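Local coordinates for protein interpain A (PDB 3BB7) that probably cleaves peptide bonds as a C10-family cysteine peptidase, made as an inactive precursor with an inhibitory prodomain, at residues P33-S39 with V290-K295; P131-S137 with D155-Y161. The protein carries 1 engineered substitution. All blocks are in the same frame, centred on the assembly; numbering follows the deposited sequence.

Contact 1: residues P33-S39 with V290-K295; sequences PELLGVS and VDGYYK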
loop_
_atom_site.group_PDB
_atom_site.type_symbol
_atom_site.label_atom_id
_atom_site.label_comp_id
_atom_site.label_asym_id
_atom_site.label_seq_id
_atom_site.Cartn_x
_atom_site.Cartn_y
_atom_site.Cartn_z
ATOM N N PRO A 33 2.115 16.060 16.713
ATOM C CA PRO A 33 0.653 16.202 16.761
ATOM C C PRO A 33 0.063 15.004 17.490
ATOM O O PRO A 33 0.599 13.894 17.378
ATOM C CB PRO A 33 0.238 16.170 15.295
ATOM C CG PRO A 33 1.354 15.479 14.593
ATOM C CD PRO A 33 2.613 15.768 15.352
ATOM N N GLU A 34 -1.026 15.214 18.229
ATOM C CA GLU A 34 -1.570 14.163 19.063
ATOM C C GLU A 34 -2.143 13.010 18.223
ATOM O O GLU A 34 -1.814 11.858 18.435
ATOM C CB GLU A 34 -2.658 14.735 19.948
ATOM C CG GLU A 34 -3.137 13.731 20.982
ATOM C CD GLU A 34 -4.164 14.273 21.949
ATOM O OE1 GLU A 34 -5.123 14.982 21.534
ATOM O OE2 GLU A 34 -4.017 13.940 23.145
ATOM N N LEU A 35 -3.040 13.304 17.300
ATOM C CA LEU A 35 -3.641 12.212 16.553
ATOM C C LEU A 35 -2.764 11.845 15.366
ATOM O O LEU A 35 -2.513 12.688 14.486
ATOM C CB LEU A 35 -5.047 12.574 16.090
ATOM C CG LEU A 35 -5.609 11.349 15.353
ATOM C CD1 LEU A 35 -6.671 10.657 16.118
ATOM C CD2 LEU A 35 -6.026 11.657 13.945
ATOM N N LEU A 36 -2.327 10.588 15.336
ATOM C CA LEU A 36 -1.439 10.085 14.256
ATOM C C LEU A 36 -2.207 9.283 13.216
ATOM O O LEU A 36 -1.799 9.214 12.059
ATOM C CB LEU A 36 -0.323 9.229 14.853
ATOM C CG LEU A 36 0.494 9.930 15.962
ATOM C CD1 LEU A 36 1.404 8.935 16.651
ATOM C CD2 LEU A 36 1.317 11.049 15.340
ATOM N N GLY A 37 -3.297 8.646 13.636
ATOM C CA GLY A 37 -4.089 7.816 12.742
ATOM C C GLY A 37 -5.421 7.498 13.344
ATOM O O GLY A 37 -5.610 7.550 14.564
ATOM N N VAL A 38 -6.362 7.163 12.494
ATOM C CA VAL A 38 -7.726 6.900 12.944
ATOM C C VAL A 38 -8.418 5.962 11.979
ATOM O O VAL A 38 -8.292 6.121 10.789
ATOM C CB VAL A 38 -8.552 8.217 13.171
ATOM C CG1 VAL A 38 -8.589 9.106 11.920
ATOM C CG2 VAL A 38 -9.981 7.916 13.742
ATOM N N SER A 39 -9.170 5.011 12.508
ATOM C CA SER A 39 -9.875 4.019 11.688
ATOM C C SER A 39 -11.285 3.864 12.199
ATOM O O SER A 39 -11.515 3.993 13.410
ATOM C CB SER A 39 -9.155 2.681 11.766
ATOM O OG SER A 39 -9.830 1.691 11.019
ATOM N N VAL A 290 -7.163 -2.747 9.692
ATOM C CA VAL A 290 -6.711 -1.407 10.087
ATOM C C VAL A 290 -6.602 -0.348 8.987
ATOM O O VAL A 290 -5.940 0.666 9.178
ATOM C CB VAL A 290 -5.487 -1.438 11.077
ATOM C CG1 VAL A 290 -5.846 -2.210 12.355
ATOM C CG2 VAL A 290 -4.210 -2.008 10.443
ATOM N N ASP A 291 -7.323 -0.548 7.882
ATOM C CA ASP A 291 -7.422 0.517 6.878
ATOM C C ASP A 291 -8.042 1.742 7.563
ATOM O O ASP A 291 -8.881 1.609 8.470
ATOM C CB ASP A 291 -8.270 0.107 5.659
ATOM C CG ASP A 291 -7.621 -0.953 4.804
ATOM O OD1 ASP A 291 -6.437 -1.279 5.034
ATOM O OD2 ASP A 291 -8.312 -1.435 3.852
ATOM N N GLY A 292 -7.602 2.932 7.167
ATOM C CA GLY A 292 -8.069 4.173 7.807
ATOM C C GLY A 292 -7.258 5.354 7.342
ATOM O O GLY A 292 -6.594 5.276 6.301
ATOM N N TYR A 293 -7.294 6.447 8.108
ATOM C CA TYR A 293 -6.549 7.667 7.768
ATOM C C TYR A 293 -5.348 7.797 8.675
ATOM O O TYR A 293 -5.452 7.671 9.902
ATOM C CB TYR A 293 -7.458 8.870 7.923
ATOM C CG TYR A 293 -8.429 9.073 6.770
ATOM C CD1 TYR A 293 -8.228 10.090 5.837
ATOM C CD2 TYR A 293 -9.513 8.231 6.594
ATOM C CE1 TYR A 293 -9.142 10.294 4.798
ATOM C CE2 TYR A 293 -10.436 8.427 5.553
ATOM C CZ TYR A 293 -10.216 9.440 4.644
ATOM O OH TYR A 293 -11.142 9.638 3.635
ATOM N N TYR A 294 -4.202 8.062 8.069
ATOM C CA TYR A 294 -2.922 8.059 8.775
ATOM C C TYR A 294 -2.041 9.220 8.369
ATOM O O TYR A 294 -2.073 9.657 7.226
ATOM C CB TYR A 294 -2.193 6.732 8.466
ATOM C CG TYR A 294 -2.925 5.546 9.082
ATOM C CD1 TYR A 294 -2.665 5.168 10.401
ATOM C CD2 TYR A 294 -3.889 4.822 8.367
ATOM C CE1 TYR A 294 -3.353 4.132 11.013
ATOM C CE2 TYR A 294 -4.585 3.734 8.981
ATOM C CZ TYR A 294 -4.280 3.400 10.304
ATOM O OH TYR A 294 -4.948 2.390 10.965
ATOM N N LYS A 295 -1.231 9.701 9.289
ATOM C CA LYS A 295 -0.262 10.745 8.942
ATOM C C LYS A 295 0.934 10.198 8.178
ATOM O O LYS A 295 1.570 9.213 8.579
ATOM C CB LYS A 295 0.217 11.436 10.220
ATOM C CG LYS A 295 -0.848 12.380 10.801
ATOM C CD LYS A 295 -0.286 13.276 11.857
ATOM C CE LYS A 295 -1.232 14.437 12.135
ATOM N NZ LYS A 295 -1.005 15.613 11.245
#
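Strands 35-39 and 292-294 run antiparallel, their axes 4.7 Å apart and inclined at 171°. Val38 and Tyr293 form a hydrogen-bonded pair, Val38 N to Tyr293 O at 2.8 Å and Tyr293 N to Val38 O at 2.9 Å, and Lys295 N continues the ladder to Leu36 O at 2.9 Å. Gly37 and Tyr294 make the neighbouring non-hydrogen-bonded pair, with CA atoms only 4.1 Å apart; a CB on Gly37 would collide with the Tyr294 ring. On its other edge the strand bulges, Leu36 and Gly37 both facing Val25 in a classic beta bulge.

Val38 and Tyr293 share one face of the sheet, where Val38 CG1 meets Tyr293 CB at 4.2 Å. Tyr294 points to the other face, toward helix 49-68, packing edge-to-face with Trp54 and Trp284. Ser39 OG donates to Asp291 O at 2.7 Å, fixing the segment before strand 292-294; the same OG also bonds Ser41 N. Pro33 CG lies 3.7 Å from Lys295 CE.

The principle is a sheet shared between two regions of one chain: strand 35-39 of the Spi-type inhibitor region pairs with strand 292-294 of the peptidase C10 region, merging prodomain and enzyme strands into one continuous antiparallel sheet.

Contact 2: residues P131-S137 with D155-Y161; sequences PVRGIGS and DFGNTTY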
loop_
_atom_site.group_PDB
_atom_site.type_symbol
_atom_site.label_atom_id
_atom_site.label_comp_id
_atom_site.label_asym_id
_atom_site.label_seq_id
_atom_site.Cartn_x
_atom_site.Cartn_y
_atom_site.Cartn_z
ATOM N N PRO A 131 -5.840 -2.073 -17.749
ATOM C CA PRO A 131 -6.212 -2.163 -19.154
ATOM C C PRO A 131 -7.209 -3.283 -19.427
ATOM O O PRO A 131 -7.488 -4.129 -18.534
ATOM C CB PRO A 131 -4.873 -2.461 -19.833
ATOM C CG PRO A 131 -4.182 -3.334 -18.826
ATOM C CD PRO A 131 -4.543 -2.737 -17.484
ATOM N N VAL A 132 -7.739 -3.272 -20.643
ATOM C CA VAL A 132 -8.571 -4.375 -21.126
ATOM C C VAL A 132 -7.747 -5.666 -21.248
ATOM O O VAL A 132 -8.143 -6.711 -20.745
ATOM C CB VAL A 132 -9.245 -4.052 -22.468
ATOM C CG1 VAL A 132 -10.028 -5.244 -22.946
ATOM C CG2 VAL A 132 -10.148 -2.852 -22.368
ATOM N N ARG A 133 -6.589 -5.571 -21.893
ATOM C CA ARG A 133 -5.624 -6.676 -22.022
ATOM C C ARG A 133 -4.244 -6.095 -21.787
ATOM O O ARG A 133 -4.040 -4.890 -21.933
ATOM C CB ARG A 133 -5.694 -7.339 -23.431
ATOM C CG ARG A 133 -7.027 -8.026 -23.728
ATOM C CD ARG A 133 -7.215 -8.341 -25.210
ATOM N NE ARG A 133 -6.133 -9.156 -25.749
ATOM C CZ ARG A 133 -6.285 -10.376 -26.248
ATOM N NH1 ARG A 133 -7.488 -10.944 -26.294
ATOM N NH2 ARG A 133 -5.233 -11.030 -26.711
ATOM N N GLY A 134 -3.296 -6.955 -21.419
ATOM C CA GLY A 134 -1.928 -6.500 -21.246
ATOM C C GLY A 134 -1.166 -6.575 -22.565
ATOM O O GLY A 134 -1.742 -6.627 -23.674
ATOM N N ILE A 135 0.158 -6.595 -22.432
ATOM C CA ILE A 135 1.080 -6.584 -23.564
ATOM C C ILE A 135 2.223 -7.534 -23.241
ATOM O O ILE A 135 2.832 -7.422 -22.191
ATOM C CB ILE A 135 1.665 -5.168 -23.792
ATOM C CG1 ILE A 135 0.553 -4.120 -23.876
ATOM C CG2 ILE A 135 2.544 -5.185 -25.056
ATOM C CD1 ILE A 135 1.083 -2.669 -23.801
ATOM N N GLY A 136 2.513 -8.458 -24.151
ATOM C CA GLY A 136 3.692 -9.293 -24.022
ATOM C C GLY A 136 3.601 -10.346 -22.930
ATOM O O GLY A 136 2.501 -10.727 -22.502
ATOM N N SER A 137 4.760 -10.864 -22.509
ATOM C CA SER A 137 4.806 -11.948 -21.531
ATOM C C SER A 137 6.099 -11.867 -20.777
ATOM O O SER A 137 7.047 -11.244 -21.236
ATOM C CB SER A 137 4.708 -13.315 -22.229
ATOM O OG SER A 137 5.705 -13.476 -23.216
ATOM N N ASP A 155 1.181 -14.320 -19.292
ATOM C CA ASP A 155 0.993 -13.946 -20.699
ATOM C C ASP A 155 0.041 -12.767 -20.740
ATOM O O ASP A 155 -1.173 -12.911 -20.960
ATOM C CB ASP A 155 0.429 -15.130 -21.483
ATOM C CG ASP A 155 0.264 -14.816 -22.958
ATOM O OD1 ASP A 155 0.586 -13.663 -23.370
ATOM O OD2 ASP A 155 -0.212 -15.728 -23.694
ATOM N N PHE A 156 0.585 -11.576 -20.478
ATOM C CA PHE A 156 -0.239 -10.362 -20.401
ATOM C C PHE A 156 -0.996 -10.108 -21.709
ATOM O O PHE A 156 -2.182 -9.700 -21.706
ATOM C CB PHE A 156 0.599 -9.118 -20.057
ATOM C CG PHE A 156 1.529 -9.276 -18.874
ATOM C CD1 PHE A 156 1.135 -8.907 -17.588
ATOM C CD2 PHE A 156 2.844 -9.693 -19.068
ATOM C CE1 PHE A 156 2.007 -8.981 -16.522
ATOM C CE2 PHE A 156 3.737 -9.826 -17.982
ATOM C CZ PHE A 156 3.312 -9.464 -16.711
ATOM N N GLY A 157 -0.297 -10.288 -22.840
ATOM C CA GLY A 157 -0.867 -9.885 -24.136
ATOM C C GLY A 157 -2.071 -10.725 -24.529
ATOM O O GLY A 157 -2.920 -10.269 -25.312
ATOM N N ASN A 158 -2.188 -11.944 -23.997
ATOM C CA ASN A 158 -3.358 -12.776 -24.288
ATOM C C ASN A 158 -4.368 -12.836 -23.154
ATOM O O ASN A 158 -5.300 -13.655 -23.186
ATOM C CB ASN A 158 -2.923 -14.169 -24.718
ATOM C CG ASN A 158 -2.291 -14.177 -26.087
ATOM O OD1 ASN A 158 -2.879 -13.697 -27.046
ATOM N ND2 ASN A 158 -1.078 -14.699 -26.176
ATOM N N THR A 159 -4.227 -11.943 -22.170
ATOM C CA THR A 159 -5.115 -11.968 -21.030
ATOM C C THR A 159 -6.066 -10.783 -21.070
ATOM O O THR A 159 -5.620 -9.629 -21.104
ATOM C CB THR A 159 -4.324 -11.962 -19.707
ATOM O OG1 THR A 159 -3.570 -13.164 -19.637
ATOM C CG2 THR A 159 -5.263 -11.921 -18.493
ATOM N N THR A 160 -7.377 -11.072 -21.086
ATOM C CA THR A 160 -8.390 -10.047 -20.926
ATOM C C THR A 160 -8.786 -10.062 -19.451
ATOM O O THR A 160 -9.484 -10.980 -19.010
ATOM C CB THR A 160 -9.610 -10.340 -21.827
ATOM O OG1 THR A 160 -9.169 -10.384 -23.196
ATOM C CG2 THR A 160 -10.661 -9.265 -21.677
ATOM N N TYR A 161 -8.333 -9.071 -18.684
ATOM C CA TYR A 161 -8.592 -9.057 -17.234
ATOM C C TYR A 161 -10.088 -9.068 -16.952
ATOM O O TYR A 161 -10.869 -8.340 -17.570
ATOM C CB TYR A 161 -7.846 -7.902 -16.532
ATOM C CG TYR A 161 -6.374 -8.079 -16.751
ATOM C CD1 TYR A 161 -5.703 -7.323 -17.694
ATOM C CD2 TYR A 161 -5.657 -9.078 -16.063
ATOM C CE1 TYR A 161 -4.350 -7.560 -17.972
ATOM C CE2 TYR A 161 -4.318 -9.300 -16.311
ATOM C CZ TYR A 161 -3.661 -8.547 -17.289
ATOM O OH TYR A 161 -2.321 -8.813 -17.585
HETATM O O HOH W 1 -10.680 -6.647 -19.652
#
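The loops entering and leaving the 138-142/150-154 beta hairpin are joined at its base without regular strand pairing, mainly by backbone groups. At one end Tyr161 N donates to Val132 O at 3.1 Å, and a water bridges Val132 O and Tyr161 O. At the other, Gly157 N donates to Gly136 O at 2.9 Å. Between them Gly134 N makes a weak bond to Phe156 O at 3.0 Å. Glycines permit the closeness: a CB on Gly134 would strike Phe156 CB, and one on Gly157 would hit Gly136 N. Arg133 reaches across so that its NH2 bonds Gly157 O at 2.8 Å. Segment 155-161 braces itself through Asp155, whose O accepts from Thr159 OG1 at 2.7 Å and whose OD2 accepts from Asn158 ND2 at 2.8 Å. Phe156 stacks on Tyr218 and touches Val191 and Ala192, and Tyr161 OH bonds His188, anchoring the paired loops against helix 176-192 and the end of helix 208-218.

Overall arrangement
Contacts 1 and 2 illustrate two scales of tertiary closure in one chain. Contact 1 joins segments with 250 residues between them and ties the prodomain to the peptidase domain; contact 2, nested within that long loop, closes a span of only 17 residues and lies entirely in the peptidase part. Their centres are 37 Å apart, on opposite sides of the chain's centre, and their nearest atoms remain about 21 Å apart. Contact 1 is the one near the predicted catalytic site: the Asp291 side chain is about 11 Å from that of Ala116, the engineered replacement of the predicted nucleophile. Helix 116-128 begins at that position, and segment 131-137 follows its far end.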